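Local coordinates for protein F420-dependent methylenetetrahydromethanopterin dehydrogenase (Methanopyrus kandleri, PDB 1QV9) that catalyses the reversible, coenzyme F420-dependent reduction of methenyl-tetrahydromethanopterin to methylene-tetrahydromethanopterin in methanogenesis from CO2, at residues A4-I9 / V33-V38; P65-Y70 / E163-A168; E211-V216 / A235-M240. All coordinates share one frame; numbering follows the deposited sequence.

Contact 1: residues A4-I9 / V33-V38; sequences AKAIFI and VEFRVV
Five backbone hydrogen bonds stitch strand 4-9 to strand 33-38, and they straighten along the pair: Glu34 N meets Ala4 O at only 138°, whereas Phe8 N reaches Arg36 O at 2.9 Å and 162°. The densest packing lies on the face that carries Ala4, Ala6, Phe8, Val33, Phe35 and Val37. There Phe8, with CG anti to its carbonyl carbon, turns an edge onto the face of Phe35 in a T-shaped stack, planes at 83° and CE1 3.8 Å from Phe35 CG. Ala6 is small enough to tuck its CB against Phe35 CD2, at 3.9 Å. The two strands belong to a beta-alpha-beta unit of the parallel sheet, in which 33-39 is the outermost strand of its own chain; Val37 and Val38 extend the sheet by antiparallel pairing with a strand of the second subunit. The other face loosens toward its partly exposed end, where Lys5 and Glu34 lie side by side, joined by aliphatic contact of Lys5 CG with Glu34 CB (4.1 Å). Lys5 bends at chi3 and gives NZ to Phe63 O, while OE1 of the extended Glu34 forms a salt bridge with Arg36 NH1 (2.8 Å), which meets it from above the carboxylate plane.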
loop_
_atom_site.group_PDB
_atom_site.type_symbol
_atom_site.label_atom_id
_atom_site.label_comp_id
_atom_site.label_asym_id
_atom_site.label_seq_id
_atom_site.Cartn_x
_atom_site.Cartn_y
_atom_site.Cartn_z
ATOM N N ALA A 4 5.181 5.088 -44.956
ATOM C CA ALA A 4 5.113 6.471 -44.516
ATOM C C ALA A 4 6.454 6.816 -43.846
ATOM O O ALA A 4 7.034 5.994 -43.128
ATOM C CB ALA A 4 3.986 6.636 -43.517
ATOM N N LYS A 5 6.924 8.033 -44.072
ATOM C CA LYS A 5 8.202 8.468 -43.501
ATOM C C LYS A 5 8.007 9.741 -42.701
ATOM O O LYS A 5 7.222 10.601 -43.084
ATOM C CB LYS A 5 9.216 8.718 -44.615
ATOM C CG LYS A 5 9.696 7.416 -45.257
ATOM C CD LYS A 5 10.688 7.646 -46.387
ATOM C CE LYS A 5 10.011 8.229 -47.615
ATOM N NZ LYS A 5 10.984 8.357 -48.746
ATOM N N ALA A 6 8.702 9.848 -41.571
ATOM C CA ALA A 6 8.597 11.058 -40.765
ATOM C C ALA A 6 9.903 11.299 -40.006
ATOM O O ALA A 6 10.645 10.360 -39.729
ATOM C CB ALA A 6 7.448 10.942 -39.757
ATOM N N ILE A 7 10.165 12.555 -39.689
ATOM C CA ILE A 7 11.347 12.896 -38.892
ATOM C C ILE A 7 10.793 13.499 -37.616
ATOM O O ILE A 7 9.846 14.281 -37.660
ATOM C CB ILE A 7 12.239 13.953 -39.579
ATOM C CG1 ILE A 7 12.805 13.404 -40.896
ATOM C CG2 ILE A 7 13.420 14.368 -38.631
ATOM C CD1 ILE A 7 13.593 14.434 -41.702
ATOM N N PHE A 8 11.365 13.120 -36.479
ATOM C CA PHE A 8 10.963 13.657 -35.178
ATOM C C PHE A 8 12.125 14.485 -34.662
ATOM O O PHE A 8 13.263 14.030 -34.714
ATOM C CB PHE A 8 10.671 12.529 -34.181
ATOM C CG PHE A 8 9.410 11.773 -34.497
ATOM C CD1 PHE A 8 9.412 10.733 -35.428
ATOM C CD2 PHE A 8 8.212 12.109 -33.852
ATOM C CE1 PHE A 8 8.231 10.018 -35.716
ATOM C CE2 PHE A 8 7.012 11.387 -34.135
ATOM C CZ PHE A 8 7.037 10.339 -35.071
ATOM N N ILE A 9 11.855 15.693 -34.167
ATOM C CA ILE A 9 12.926 16.550 -33.632
ATOM C C ILE A 9 12.650 16.713 -32.148
ATOM O O ILE A 9 11.535 17.083 -31.764
ATOM C CB ILE A 9 12.917 17.933 -34.310
ATOM C CG1 ILE A 9 12.951 17.780 -35.826
ATOM C CG2 ILE A 9 14.084 18.778 -33.807
ATOM C CD1 ILE A 9 12.663 19.121 -36.571
ATOM N N VAL A 33 6.204 1.970 -41.938
ATOM C CA VAL A 33 6.742 3.254 -41.497
ATOM C C VAL A 33 8.265 3.215 -41.415
ATOM O O VAL A 33 8.857 2.156 -41.264
ATOM C CB VAL A 33 6.215 3.646 -40.074
ATOM C CG1 VAL A 33 4.715 3.804 -40.101
ATOM C CG2 VAL A 33 6.641 2.582 -39.037
ATOM N N GLU A 34 8.869 4.388 -41.486
ATOM C CA GLU A 34 10.312 4.549 -41.352
ATOM C C GLU A 34 10.476 5.925 -40.747
ATOM O O GLU A 34 9.914 6.892 -41.261
ATOM C CB GLU A 34 11.004 4.495 -42.718
ATOM C CG GLU A 34 12.509 4.622 -42.591
ATOM C CD GLU A 34 13.272 4.315 -43.877
ATOM O OE1 GLU A 34 14.516 4.267 -43.805
ATOM O OE2 GLU A 34 12.645 4.121 -44.941
ATOM N N PHE A 35 11.226 6.010 -39.648
ATOM C CA PHE A 35 11.428 7.296 -38.986
ATOM C C PHE A 35 12.899 7.607 -38.768
ATOM O O PHE A 35 13.755 6.721 -38.721
ATOM C CB PHE A 35 10.794 7.278 -37.577
ATOM C CG PHE A 35 9.335 6.889 -37.538
ATOM C CD1 PHE A 35 8.849 6.071 -36.538
ATOM C CD2 PHE A 35 8.440 7.406 -38.458
ATOM C CE1 PHE A 35 7.468 5.767 -36.452
ATOM C CE2 PHE A 35 7.062 7.103 -38.376
ATOM C CZ PHE A 35 6.591 6.281 -37.369
ATOM N N ARG A 36 13.177 8.889 -38.650
ATOM C CA ARG A 36 14.490 9.394 -38.287
ATOM C C ARG A 36 14.204 10.299 -37.088
ATOM O O ARG A 36 13.186 10.986 -37.061
ATOM C CB ARG A 36 15.132 10.216 -39.399
ATOM C CG ARG A 36 15.501 9.407 -40.658
ATOM C CD ARG A 36 16.563 8.328 -40.331
ATOM N NE ARG A 36 16.880 7.589 -41.553
ATOM C CZ ARG A 36 16.253 6.498 -41.955
ATOM N NH1 ARG A 36 16.629 5.938 -43.097
ATOM N NH2 ARG A 36 15.288 5.954 -41.215
ATOM N N VAL A 37 15.064 10.265 -36.080
ATOM C CA VAL A 37 14.899 11.094 -34.883
ATOM C C VAL A 37 16.175 11.898 -34.689
ATOM O O VAL A 37 17.271 11.338 -34.764
ATOM C CB VAL A 37 14.615 10.216 -33.638
ATOM C CG1 VAL A 37 14.396 11.106 -32.392
ATOM C CG2 VAL A 37 13.408 9.363 -33.890
ATOM N N VAL A 38 16.066 13.206 -34.440
ATOM C CA VAL A 38 17.270 14.023 -34.271
ATOM C C VAL A 38 17.004 15.077 -33.210
ATOM O O VAL A 38 15.854 15.423 -32.964
ATOM C CB VAL A 38 17.683 14.734 -35.575
ATOM C CG1 VAL A 38 17.974 13.699 -36.644
ATOM C CG2 VAL A 38 16.575 15.719 -36.038
#

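Contact 2: residues P65-Y70 / E163-A168; sequences PDFIVY and ELIEKA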
loop_
_atom_site.group_PDB
_atom_site.type_symbol
_atom_site.label_atom_id
_atom_site.label_comp_id
_atom_site.label_asym_id
_atom_site.label_seq_id
_atom_site.Cartn_x
_atom_site.Cartn_y
_atom_site.Cartn_z
ATOM N N PRO A 65 10.578 13.004 -46.029
ATOM C CA PRO A 65 9.519 12.690 -45.068
ATOM C C PRO A 65 8.148 13.212 -45.513
ATOM O O PRO A 65 8.057 14.222 -46.214
ATOM C CB PRO A 65 9.978 13.407 -43.804
ATOM C CG PRO A 65 10.709 14.586 -44.316
ATOM C CD PRO A 65 11.494 14.027 -45.495
ATOM N N ASP A 66 7.102 12.499 -45.090
ATOM C CA ASP A 66 5.728 12.912 -45.370
ATOM C C ASP A 66 5.337 13.995 -44.361
ATOM O O ASP A 66 4.534 14.861 -44.645
ATOM C CB ASP A 66 4.842 11.686 -45.284
ATOM C CG ASP A 66 5.199 10.673 -46.340
ATOM O OD1 ASP A 66 5.434 9.491 -46.003
ATOM O OD2 ASP A 66 5.255 11.076 -47.535
ATOM N N PHE A 67 5.917 13.942 -43.165
ATOM C CA PHE A 67 5.654 14.981 -42.175
ATOM C C PHE A 67 6.813 15.013 -41.181
ATOM O O PHE A 67 7.615 14.070 -41.127
ATOM C CB PHE A 67 4.299 14.787 -41.442
ATOM C CG PHE A 67 4.155 13.481 -40.679
ATOM C CD1 PHE A 67 4.451 13.404 -39.324
ATOM C CD2 PHE A 67 3.657 12.347 -41.297
ATOM C CE1 PHE A 67 4.252 12.249 -38.601
ATOM C CE2 PHE A 67 3.449 11.160 -40.579
ATOM C CZ PHE A 67 3.748 11.103 -39.211
ATOM N N ILE A 68 6.925 16.134 -40.474
ATOM C CA ILE A 68 7.971 16.356 -39.462
ATOM C C ILE A 68 7.289 16.740 -38.156
ATOM O O ILE A 68 6.299 17.468 -38.166
ATOM C CB ILE A 68 8.910 17.467 -39.905
ATOM C CG1 ILE A 68 9.614 17.017 -41.185
ATOM C CG2 ILE A 68 9.963 17.759 -38.815
ATOM C CD1 ILE A 68 10.554 18.019 -41.813
ATOM N N VAL A 69 7.799 16.228 -37.035
ATOM C CA VAL A 69 7.228 16.519 -35.733
ATOM C C VAL A 69 8.296 17.144 -34.876
ATOM O O VAL A 69 9.431 16.683 -34.854
ATOM C CB VAL A 69 6.711 15.219 -35.021
ATOM C CG1 VAL A 69 6.060 15.582 -33.692
ATOM C CG2 VAL A 69 5.753 14.459 -35.928
ATOM N N TYR A 70 7.972 18.247 -34.219
ATOM C CA TYR A 70 8.919 18.869 -33.285
ATOM C C TYR A 70 8.262 18.732 -31.918
ATOM O O TYR A 70 7.109 19.129 -31.742
ATOM C CB TYR A 70 9.128 20.340 -33.603
ATOM C CG TYR A 70 9.921 21.063 -32.535
ATOM C CD1 TYR A 70 9.298 21.625 -31.409
ATOM C CD2 TYR A 70 11.322 21.109 -32.611
ATOM C CE1 TYR A 70 10.048 22.212 -30.369
ATOM C CE2 TYR A 70 12.073 21.700 -31.575
ATOM C CZ TYR A 70 11.438 22.241 -30.474
ATOM O OH TYR A 70 12.190 22.881 -29.488
ATOM N N GLU A 163 -3.558 8.184 -37.687
ATOM C CA GLU A 163 -4.437 8.779 -38.708
ATOM C C GLU A 163 -3.587 9.555 -39.736
ATOM O O GLU A 163 -3.788 9.455 -40.957
ATOM C CB GLU A 163 -5.440 9.725 -38.039
ATOM C CG GLU A 163 -6.399 10.441 -39.007
ATOM C CD GLU A 163 -7.200 11.558 -38.326
ATOM O OE1 GLU A 163 -7.866 11.286 -37.304
ATOM O OE2 GLU A 163 -7.164 12.711 -38.815
ATOM N N LEU A 164 -2.623 10.336 -39.256
ATOM C CA LEU A 164 -1.754 11.103 -40.142
ATOM C C LEU A 164 -0.895 10.166 -41.019
ATOM O O LEU A 164 -0.646 10.452 -42.203
ATOM C CB LEU A 164 -0.863 12.015 -39.290
ATOM C CG LEU A 164 -0.261 13.242 -39.972
ATOM C CD1 LEU A 164 -1.370 14.175 -40.483
ATOM C CD2 LEU A 164 0.645 13.960 -38.962
ATOM N N ILE A 165 -0.452 9.051 -40.446
ATOM C CA ILE A 165 0.346 8.086 -41.187
ATOM C C ILE A 165 -0.497 7.492 -42.315
ATOM O O ILE A 165 0.030 7.275 -43.413
ATOM C CB ILE A 165 0.885 6.969 -40.274
ATOM C CG1 ILE A 165 2.052 7.544 -39.457
ATOM C CG2 ILE A 165 1.346 5.753 -41.105
ATOM C CD1 ILE A 165 2.417 6.719 -38.281
ATOM N N GLU A 166 -1.787 7.246 -42.074
ATOM C CA GLU A 166 -2.587 6.693 -43.165
ATOM C C GLU A 166 -2.678 7.690 -44.324
ATOM O O GLU A 166 -2.602 7.291 -45.498
ATOM C CB GLU A 166 -3.961 6.261 -42.658
ATOM C CG GLU A 166 -3.871 4.952 -41.872
ATOM C CD GLU A 166 -3.136 3.844 -42.640
ATOM O OE1 GLU A 166 -3.639 3.423 -43.715
ATOM O OE2 GLU A 166 -2.057 3.389 -42.181
ATOM N N LYS A 167 -2.823 8.976 -44.007
ATOM C CA LYS A 167 -2.865 10.015 -45.041
ATOM C C LYS A 167 -1.507 10.222 -45.736
ATOM O O LYS A 167 -1.428 10.549 -46.929
ATOM C CB LYS A 167 -3.308 11.329 -44.420
ATOM C CG LYS A 167 -4.679 11.202 -43.824
ATOM C CD LYS A 167 -5.157 12.488 -43.226
ATOM C CE LYS A 167 -6.583 12.294 -42.691
ATOM N NZ LYS A 167 -7.085 13.470 -41.920
ATOM N N ALA A 168 -0.432 10.080 -44.972
ATOM C CA ALA A 168 0.922 10.224 -45.507
ATOM C C ALA A 168 1.142 9.185 -46.611
ATOM O O ALA A 168 1.816 9.461 -47.617
ATOM C CB ALA A 168 1.946 10.018 -44.383
HETATM O O HOH W 1 3.948 9.156 -49.667
#
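Asp66, still in the loop ahead of the strand, is the first residue whose side chain meets helix 163-168. With CG anti to its carbonyl carbon, Asp66 sets its CB against Ala168 CB at 3.5 Å, a close methylene-to-methyl contact that the short alanine side chain allows. The carboxylate has other partners: OD1 accepts the backbone N-H of Lys5 on the neighbouring strand, and OD2 lies 3.2 Å from a water that also stands 3.0 Å from Ala168 O. This water can bridge the loop to the helix, although it has more acceptors within reach than protons to give.

At Phe67 the strand begins, and the contact becomes wholly apolar. CG takes the crowded position between the backbone N and the carbonyl carbon (chi1 60°); the CA-CB bond points at the helix, and the ring lies against Leu164, Ile165 and Ala168. Leu164, its CG anti to the backbone N, meets it tip to tip: CD2 sits over the centre of one ring face, 3.8 Å from the centroid and 9° off the normal, a well-centred CH-pi contact. Here helix 153-169 covers one face of the parallel alpha/beta sheet, its short segment running at 153° to strand 67-70. Ile165 comes instead to the ring edge, where its CG1 lies in plane, 4.0 Å from Phe67 CZ; the small Ala168 is also at the edge, its CB 4.2 Å from Phe67 CD2.

Farther on, Ile68 and Tyr70 pack against helices 46-63 and 78-88, while Val69 lies on the Phe67 side, its CG2 in plane at the ring edge.

Contact 3: residues E211-V216 / A235-M240; sequences ENVADV and ASAHEM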
loop_
_atom_site.group_PDB
_atom_site.type_symbol
_atom_site.label_atom_id
_atom_site.label_comp_id
_atom_site.label_asym_id
_atom_site.label_seq_id
_atom_site.Cartn_x
_atom_site.Cartn_y
_atom_site.Cartn_z
ATOM N N GLU A 211 -1.599 18.084 -14.113
ATOM C CA GLU A 211 -1.673 19.430 -14.679
ATOM C C GLU A 211 -1.328 20.462 -13.593
ATOM O O GLU A 211 -0.596 21.442 -13.858
ATOM C CB GLU A 211 -3.078 19.683 -15.251
ATOM C CG GLU A 211 -3.210 21.079 -15.870
ATOM C CD GLU A 211 -4.564 21.318 -16.507
ATOM O OE1 GLU A 211 -4.885 22.495 -16.812
ATOM O OE2 GLU A 211 -5.298 20.339 -16.706
ATOM N N ASN A 212 -1.798 20.226 -12.368
ATOM C CA ASN A 212 -1.534 21.169 -11.253
ATOM C C ASN A 212 -0.074 21.238 -10.816
ATOM O O ASN A 212 0.381 22.223 -10.230
ATOM C CB ASN A 212 -2.409 20.843 -10.042
ATOM C CG ASN A 212 -3.931 20.954 -10.339
ATOM O OD1 ASN A 212 -4.367 21.704 -11.220
ATOM N ND2 ASN A 212 -4.717 20.213 -9.590
ATOM N N VAL A 213 0.702 20.183 -11.082
ATOM C CA VAL A 213 2.111 20.175 -10.733
ATOM C C VAL A 213 2.850 21.311 -11.442
ATOM O O VAL A 213 3.765 21.910 -10.869
ATOM C CB VAL A 213 2.728 18.802 -11.157
ATOM C CG1 VAL A 213 4.243 18.871 -11.228
ATOM C CG2 VAL A 213 2.302 17.767 -10.136
ATOM N N ALA A 214 2.451 21.621 -12.669
ATOM C CA ALA A 214 3.152 22.666 -13.410
ATOM C C ALA A 214 3.148 24.006 -12.694
ATOM O O ALA A 214 4.175 24.701 -12.665
ATOM C CB ALA A 214 2.563 22.808 -14.793
ATOM N N ASP A 215 2.013 24.373 -12.115
ATOM C CA ASP A 215 1.946 25.658 -11.422
ATOM C C ASP A 215 2.880 25.687 -10.231
ATOM O O ASP A 215 3.462 26.736 -9.914
ATOM C CB ASP A 215 0.520 25.961 -10.963
ATOM C CG ASP A 215 -0.415 26.292 -12.121
ATOM O OD1 ASP A 215 -1.575 26.672 -11.847
ATOM O OD2 ASP A 215 -0.001 26.176 -13.299
ATOM N N VAL A 216 3.038 24.545 -9.557
ATOM C CA VAL A 216 3.927 24.484 -8.398
ATOM C C VAL A 216 5.389 24.592 -8.828
ATOM O O VAL A 216 6.188 25.307 -8.213
ATOM C CB VAL A 216 3.696 23.173 -7.542
ATOM C CG1 VAL A 216 4.703 23.124 -6.351
ATOM C CG2 VAL A 216 2.230 23.140 -7.086
ATOM N N ALA A 235 10.033 20.385 -4.431
ATOM C CA ALA A 235 9.977 18.978 -3.978
ATOM C C ALA A 235 8.535 18.557 -3.823
ATOM O O ALA A 235 8.182 17.394 -4.090
ATOM C CB ALA A 235 10.688 18.796 -2.658
ATOM N N SER A 236 7.668 19.477 -3.385
ATOM C CA SER A 236 6.266 19.132 -3.210
ATOM C C SER A 236 5.603 18.802 -4.560
ATOM O O SER A 236 4.707 17.968 -4.607
ATOM C CB SER A 236 5.513 20.253 -2.460
ATOM O OG SER A 236 5.212 21.326 -3.315
ATOM N N ALA A 237 6.068 19.427 -5.637
ATOM C CA ALA A 237 5.539 19.178 -6.977
ATOM C C ALA A 237 5.837 17.708 -7.345
ATOM O O ALA A 237 4.969 17.013 -7.921
ATOM C CB ALA A 237 6.194 20.110 -7.964
ATOM N N HIS A 238 7.030 17.257 -6.991
ATOM C CA HIS A 238 7.407 15.868 -7.331
ATOM C C HIS A 238 6.620 14.873 -6.471
ATOM O O HIS A 238 6.263 13.773 -6.950
ATOM C CB HIS A 238 8.902 15.701 -7.167
ATOM C CG HIS A 238 9.709 16.186 -8.339
ATOM N ND1 HIS A 238 9.500 17.401 -8.969
ATOM C CD2 HIS A 238 10.785 15.637 -8.954
ATOM C CE1 HIS A 238 10.414 17.571 -9.914
ATOM N NE2 HIS A 238 11.205 16.517 -9.915
ATOM N N GLU A 239 6.346 15.190 -5.204
ATOM C CA GLU A 239 5.516 14.299 -4.389
ATOM C C GLU A 239 4.112 14.207 -5.013
ATOM O O GLU A 239 3.489 13.142 -4.972
ATOM C CB GLU A 239 5.399 14.763 -2.923
ATOM C CG GLU A 239 6.733 14.807 -2.172
ATOM C CD GLU A 239 7.337 13.434 -1.847
ATOM O OE1 GLU A 239 8.565 13.394 -1.585
ATOM O OE2 GLU A 239 6.574 12.420 -1.825
HETATM N N MSE A 240 3.591 15.304 -5.563
HETATM C CA MSE A 240 2.269 15.278 -6.214
HETATM C C MSE A 240 2.291 14.313 -7.397
HETATM O O MSE A 240 1.345 13.520 -7.546
HETATM C CB MSE A 240 1.902 16.668 -6.716
HETATM C CG MSE A 240 1.653 17.582 -5.560
HETATM SE SE MSE A 240 1.500 19.463 -6.189
HETATM C CE MSE A 240 -0.161 19.281 -7.166
#
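The helix-bundle part of the subunit supplies this contact, an antiparallel pairing of helices 197-223 and 227-257 whose short segments run at 174° with axes 8.8 Å apart. So close a spacing suits the small Ala237, which faces the first helix; its CB meets Val216 CG1 at 3.7 Å and Val213 CG1 at 4.0 Å. Val213 holds CG1 anti to the backbone N (chi1 162°), which leaves CG2 beside that N and against Met240 CB at 3.6 Å, the two side chains sliding past each other in opposite senses. The same methyl lies 3.5 Å from Ala237 O. Val216 divides its two branches: CG1 also approaches Ser236 OG, a hydroxyl bonded to Ile233 O one turn back along its own helix, whereas CG2 goes to the selenium. No hydrogen bond joins the segments, so shape and apolar surface hold them together here. The third subunit adds Ala205 against Met240 and Asn212 against Asn212, placing the pair at an interface of the trimer of dimers. Met240, a selenomethionine, is long and unbranched and reaches across to the first helix. Its extended chi2 brings SE to 3.9 Å from Val216 CG2; the bend at chi3 (68°) then carries CE to Asn212 CB, 4.0 Å away.

Contacts 1 and 2 are neighbours in the alpha/beta domain, their centres 9 Å apart. Strand 4-9 lies between strands 33-38 and 67-70, and probable hydrogen bonds join the two contacts, from Ile9 N to Val69 O at 2.7 Å and from Asp66 N to Lys5 O at 2.8 Å. Ile165 and Ala168 of contact 2 also cover Ala4 of contact 1. Contact 3 stands apart on the opposite side of the chain's centre, its centre 33 Å and 34 Å from the other two. Contacts 1 and 3 both touch the second subunit. The Leu164 side chain of contact 2 is about 10 Å from a bound magnesium ion.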